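Local coordinates for ABC transporter ATP-binding/permease protein Rv1747 (Mycobacterium tuberculosis, PDB 6CCD) that is involved in ATP-driven translocation of an unknown substrate across the membrane and is required for virulence, the piece here being its first FHA (phosphothreonine-binding) domain, at residues 29-34 against 44-49; 48-53 against 61-66. All blocks are in the same frame, centred on the assembly; numbering follows the deposited sequence.

Contact 1. Residues 29-34 against 44-49; sequences VGRDLR and ISRAHL. With SO4 (sulfate ion), chain B.
Val29 and Leu49 form an antiparallel hydrogen-bonded pair with a classic beta bulge, because Val29 O accepts from both His48 N (2.8 Å) and Leu49 N. Their side chains lie side by side, CB to CB at 3.8 Å, and pack on Leu97 of the other sheet. Gly30 CA passes 3.3 Å from Arg46 O in a C-H...O contact; a CB here would run into that oxygen, and the extended backbone (phi 172°) would also press it against the carbonyl of Val29, so the position calls for glycine. Arg31 N bonds to Ser45 O and Asp32 N to Arg46 O. A bend at chi3 (70°) turns Arg31 NE aside. Arg31 NH1 donates in the guanidinium plane to Ile44 O (2.9 Å) and also to sulfate O4 (2.7 Å). Arg46 N donates to sulfate O1 in a nearly straight but long bond (3.3 Å). Side-on, Arg46 NE and NH2 both grip Asp32 OD1, each at 3.0 Å, from one face of the carboxylate, whose plane is turned 22° from the guanidinium. Asp32 OD2 accepts from Arg34 N, closing an Asx turn. The sulfate probably comes from the crystallisation liquor; its place is consistent with phosphothreonine-binding loops at one end of an FHA beta-sandwich.

Contact 2. Residues 48-53 against 61-66; sequences HLLLRF and IDNGSL
Ser65 sits over one face of the His48 imidazole, where the open end of the 49-54/57-62 beta hairpin of the FHA sandwich passes into loops. His48 CG is anti to the backbone N (chi1 -165°); Ser65 CB stands over the ring centre, 3.5 Å from the centroid and 13° off the normal, a CH-pi contact. The ring is held at its edge as well: ND1 accepts from Ser45 N in the ring plane, and NE2 bonds to Gly68 O. Further into the hairpin, Leu50 and Ile61 form an antiparallel hydrogen-bonded pair, with Leu50 N bound to Ile61 O and Ile61 N to Leu50 O (2.8 Å). On the same face, Leu50 CD1 approaches Asn63 OD1 at 3.8 Å as the two side chains cross, while Asn63 ND2 turns to Ala47 O. Arg52 CD meets Ile61 CD1 at 3.6 Å, and Arg52 NE continues to a salt bridge with Asp26. On the face shared with Asp62, Leu49 CD2 lies 3.8 Å from Asp62 CA. Asn63 N bonds to His48 O, and Asn63 is the centre of an inverse gamma turn. Ser65 OG also bonds to Gly68 N. Asp62 OD1 secures the departing loop in an Asx motif, accepting from Ser65 N at 2.9 Å and Ser65 OG at 2.7 Å, from opposite faces of the carboxylate.

Overall arrangement
The two contacts illustrate how one strand end can serve two neighbours. Both use His48 and Leu49: contact 1 joins them to strand 27-30 and contact 2 to strand 57-62, on the other side of strand 49-54 in the same mixed sheet. Both are partly buried: Val29 and Leu49 face the sandwich interior, whereas the Leu50-Ile61 packing of contact 2 lies on the outer, partly exposed face. Contact 1 ends in charged groups and a sulfate at the surface, whereas contact 2 combines hairpin pairing and apolar packing with polar loop bonds. The two also meet directly, Ser45 OG with Leu66 N in the loops and Val29 CG2 against Leu51 CD1 deeper in the fold.

Contact 1. Residues 29-34 against 44-49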
# COMPACT_ATOMS: atom_id res chain seq x y z
N VAL A 29 2.45 -1.89 -5.36
CA VAL A 29 1.44 -0.86 -5.61
C VAL A 29 2.08 0.22 -6.47
O VAL A 29 3.13 0.74 -6.12
CB VAL A 29 0.92 -0.20 -4.32
CG1 VAL A 29 -0.17 0.84 -4.64
CG2 VAL A 29 0.39 -1.23 -3.35
N GLY A 30 1.47 0.56 -7.59
CA GLY A 30 2.02 1.65 -8.37
C GLY A 30 1.36 1.84 -9.72
O GLY A 30 0.35 1.21 -10.02
N ARG A 31 1.96 2.71 -10.52
CA ARG A 31 1.43 3.08 -11.82
C ARG A 31 1.71 2.04 -12.89
O ARG A 31 1.14 2.09 -13.99
CB ARG A 31 2.03 4.43 -12.25
CG ARG A 31 1.03 5.36 -12.90
CD ARG A 31 1.68 6.66 -13.39
NE ARG A 31 2.58 6.44 -14.53
CZ ARG A 31 3.91 6.44 -14.44
NH1 ARG A 31 4.50 6.64 -13.27
NH2 ARG A 31 4.64 6.23 -15.53
N ASP A 32 2.59 1.09 -12.59
CA ASP A 32 2.97 0.09 -13.58
C ASP A 32 1.78 -0.74 -14.02
O ASP A 32 0.95 -1.14 -13.19
CB ASP A 32 4.07 -0.84 -13.05
CG ASP A 32 4.80 -1.55 -14.17
OD1 ASP A 32 5.79 -0.99 -14.68
OD2 ASP A 32 4.35 -2.64 -14.57
N LEU A 33 1.68 -0.99 -15.33
CA LEU A 33 0.58 -1.79 -15.86
C LEU A 33 0.55 -3.18 -15.25
O LEU A 33 -0.49 -3.81 -15.17
CB LEU A 33 0.66 -1.89 -17.39
CG LEU A 33 0.60 -0.57 -18.18
CD1 LEU A 33 0.71 -0.84 -19.69
CD2 LEU A 33 -0.68 0.20 -17.85
N ARG A 34 1.71 -3.65 -14.79
CA ARG A 34 1.82 -4.97 -14.19
C ARG A 34 1.80 -4.97 -12.66
O ARG A 34 2.03 -6.00 -12.05
CB ARG A 34 3.11 -5.66 -14.66
CG ARG A 34 3.04 -6.22 -16.08
CD ARG A 34 3.88 -7.49 -16.20
NE ARG A 34 3.05 -8.71 -16.13
CZ ARG A 34 3.21 -9.68 -15.23
NH1 ARG A 34 4.16 -9.60 -14.30
NH2 ARG A 34 2.40 -10.73 -15.24
N ILE A 44 1.82 9.06 -9.08
CA ILE A 44 2.29 7.78 -8.57
C ILE A 44 3.42 7.18 -9.41
O ILE A 44 3.37 7.18 -10.64
CB ILE A 44 1.10 6.81 -8.47
CG1 ILE A 44 0.00 7.45 -7.62
CG2 ILE A 44 1.51 5.46 -7.86
CD1 ILE A 44 0.53 8.08 -6.28
N SER A 45 4.46 6.68 -8.74
CA SER A 45 5.58 6.02 -9.41
C SER A 45 5.19 4.62 -9.89
O SER A 45 4.22 4.05 -9.41
CB SER A 45 6.79 5.94 -8.46
OG SER A 45 7.21 7.24 -8.10
N ARG A 46 5.94 4.06 -10.83
CA ARG A 46 5.58 2.76 -11.39
C ARG A 46 5.55 1.66 -10.34
O ARG A 46 4.62 0.86 -10.29
CB ARG A 46 6.53 2.41 -12.53
CG ARG A 46 6.27 3.33 -13.75
CD ARG A 46 7.13 3.00 -14.93
NE ARG A 46 6.81 1.70 -15.53
CZ ARG A 46 7.22 1.35 -16.74
NH1 ARG A 46 7.93 2.20 -17.47
NH2 ARG A 46 6.93 0.15 -17.22
N ALA A 47 6.56 1.63 -9.48
CA ALA A 47 6.55 0.72 -8.33
C ALA A 47 6.63 1.59 -7.08
O ALA A 47 7.71 1.82 -6.56
CB ALA A 47 7.71 -0.27 -8.38
N HIS A 48 5.48 2.09 -6.65
CA HIS A 48 5.41 3.16 -5.66
C HIS A 48 5.55 2.64 -4.22
O HIS A 48 6.33 3.19 -3.42
CB HIS A 48 4.08 3.92 -5.84
CG HIS A 48 4.02 5.24 -5.14
ND1 HIS A 48 4.20 6.44 -5.80
CD2 HIS A 48 3.79 5.55 -3.84
CE1 HIS A 48 4.09 7.43 -4.94
NE2 HIS A 48 3.85 6.92 -3.74
N LEU A 49 4.79 1.60 -3.89
CA LEU A 49 4.88 0.94 -2.58
C LEU A 49 5.20 -0.53 -2.71
O LEU A 49 4.80 -1.17 -3.68
CB LEU A 49 3.56 1.04 -1.82
CG LEU A 49 2.95 2.40 -1.52
CD1 LEU A 49 1.70 2.15 -0.70
CD2 LEU A 49 3.95 3.29 -0.75
S SO4 B . 8.41 6.42 -12.47
O1 SO4 B . 8.85 5.19 -11.80
O2 SO4 B . 9.07 7.56 -11.84
O3 SO4 B . 8.70 6.39 -13.91
O4 SO4 B . 6.97 6.54 -12.30

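Contact 2. Residues 48-53 against 61-66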
# COMPACT_ATOMS: atom_id res chain seq x y z
N HIS A 48 5.48 2.09 -6.65
CA HIS A 48 5.41 3.16 -5.66
C HIS A 48 5.55 2.64 -4.22
O HIS A 48 6.33 3.19 -3.42
CB HIS A 48 4.08 3.92 -5.84
CG HIS A 48 4.02 5.24 -5.14
ND1 HIS A 48 4.20 6.44 -5.80
CD2 HIS A 48 3.79 5.55 -3.84
CE1 HIS A 48 4.09 7.43 -4.94
NE2 HIS A 48 3.85 6.92 -3.74
N LEU A 49 4.79 1.60 -3.89
CA LEU A 49 4.88 0.94 -2.58
C LEU A 49 5.20 -0.53 -2.71
O LEU A 49 4.80 -1.17 -3.68
CB LEU A 49 3.56 1.04 -1.82
CG LEU A 49 2.95 2.40 -1.52
CD1 LEU A 49 1.70 2.15 -0.70
CD2 LEU A 49 3.95 3.29 -0.75
N LEU A 50 5.89 -1.08 -1.71
CA LEU A 50 5.94 -2.52 -1.51
C LEU A 50 5.12 -2.86 -0.28
O LEU A 50 5.28 -2.23 0.76
CB LEU A 50 7.38 -3.01 -1.33
CG LEU A 50 8.27 -2.70 -2.54
CD1 LEU A 50 9.71 -3.13 -2.26
CD2 LEU A 50 7.72 -3.40 -3.78
N LEU A 51 4.25 -3.86 -0.39
CA LEU A 51 3.54 -4.36 0.79
C LEU A 51 4.11 -5.72 1.16
O LEU A 51 4.32 -6.54 0.28
CB LEU A 51 2.03 -4.47 0.55
CG LEU A 51 1.38 -3.29 -0.18
CD1 LEU A 51 -0.11 -3.54 -0.40
CD2 LEU A 51 1.60 -1.99 0.61
N ARG A 52 4.34 -5.98 2.44
CA ARG A 52 4.90 -7.28 2.80
C ARG A 52 4.68 -7.58 4.26
O ARG A 52 4.46 -6.68 5.07
CB ARG A 52 6.39 -7.35 2.48
CG ARG A 52 7.26 -6.51 3.42
CD ARG A 52 8.67 -6.28 2.84
NE ARG A 52 9.40 -7.50 2.48
CZ ARG A 52 10.39 -8.03 3.20
NH1 ARG A 52 10.76 -7.46 4.34
NH2 ARG A 52 11.02 -9.12 2.78
N PHE A 53 4.70 -8.87 4.58
CA PHE A 53 4.54 -9.32 5.96
C PHE A 53 5.93 -9.58 6.53
O PHE A 53 6.66 -10.44 6.04
CB PHE A 53 3.68 -10.59 6.03
CG PHE A 53 3.30 -10.99 7.42
CD1 PHE A 53 2.21 -10.40 8.05
CD2 PHE A 53 4.02 -11.96 8.11
CE1 PHE A 53 1.86 -10.75 9.34
CE2 PHE A 53 3.67 -12.31 9.39
CZ PHE A 53 2.59 -11.71 10.01
N ILE A 61 5.53 -0.04 2.49
CA ILE A 61 6.85 0.58 2.36
C ILE A 61 6.94 1.48 1.14
O ILE A 61 6.65 1.05 0.03
CB ILE A 61 7.96 -0.49 2.26
CG1 ILE A 61 7.95 -1.40 3.49
CG2 ILE A 61 9.33 0.17 2.04
CD1 ILE A 61 8.66 -2.73 3.29
N ASP A 62 7.34 2.73 1.35
CA ASP A 62 7.64 3.66 0.26
C ASP A 62 8.88 3.16 -0.49
O ASP A 62 9.96 3.10 0.10
CB ASP A 62 7.88 5.08 0.81
CG ASP A 62 8.07 6.13 -0.28
OD1 ASP A 62 8.13 5.78 -1.49
OD2 ASP A 62 8.17 7.33 0.07
N ASN A 63 8.71 2.82 -1.77
CA ASN A 63 9.78 2.21 -2.56
C ASN A 63 10.59 3.28 -3.29
O ASN A 63 10.77 3.22 -4.52
CB ASN A 63 9.18 1.21 -3.55
CG ASN A 63 10.21 0.38 -4.29
OD1 ASN A 63 11.24 -0.01 -3.73
ND2 ASN A 63 9.94 0.10 -5.56
N GLY A 64 11.08 4.25 -2.54
CA GLY A 64 11.82 5.37 -3.11
C GLY A 64 11.02 6.11 -4.16
O GLY A 64 11.55 6.51 -5.19
N SER A 65 9.73 6.28 -3.90
CA SER A 65 8.86 6.99 -4.83
C SER A 65 9.18 8.48 -4.86
O SER A 65 9.73 9.02 -3.91
CB SER A 65 7.39 6.81 -4.44
OG SER A 65 7.11 7.50 -3.23
N LEU A 66 8.81 9.14 -5.94
CA LEU A 66 8.98 10.59 -6.01
C LEU A 66 8.08 11.32 -5.02
O LEU A 66 8.53 12.21 -4.30
CB LEU A 66 8.71 11.10 -7.43
CG LEU A 66 8.82 12.61 -7.68
CD1 LEU A 66 10.24 13.10 -7.43
CD2 LEU A 66 8.36 12.96 -9.10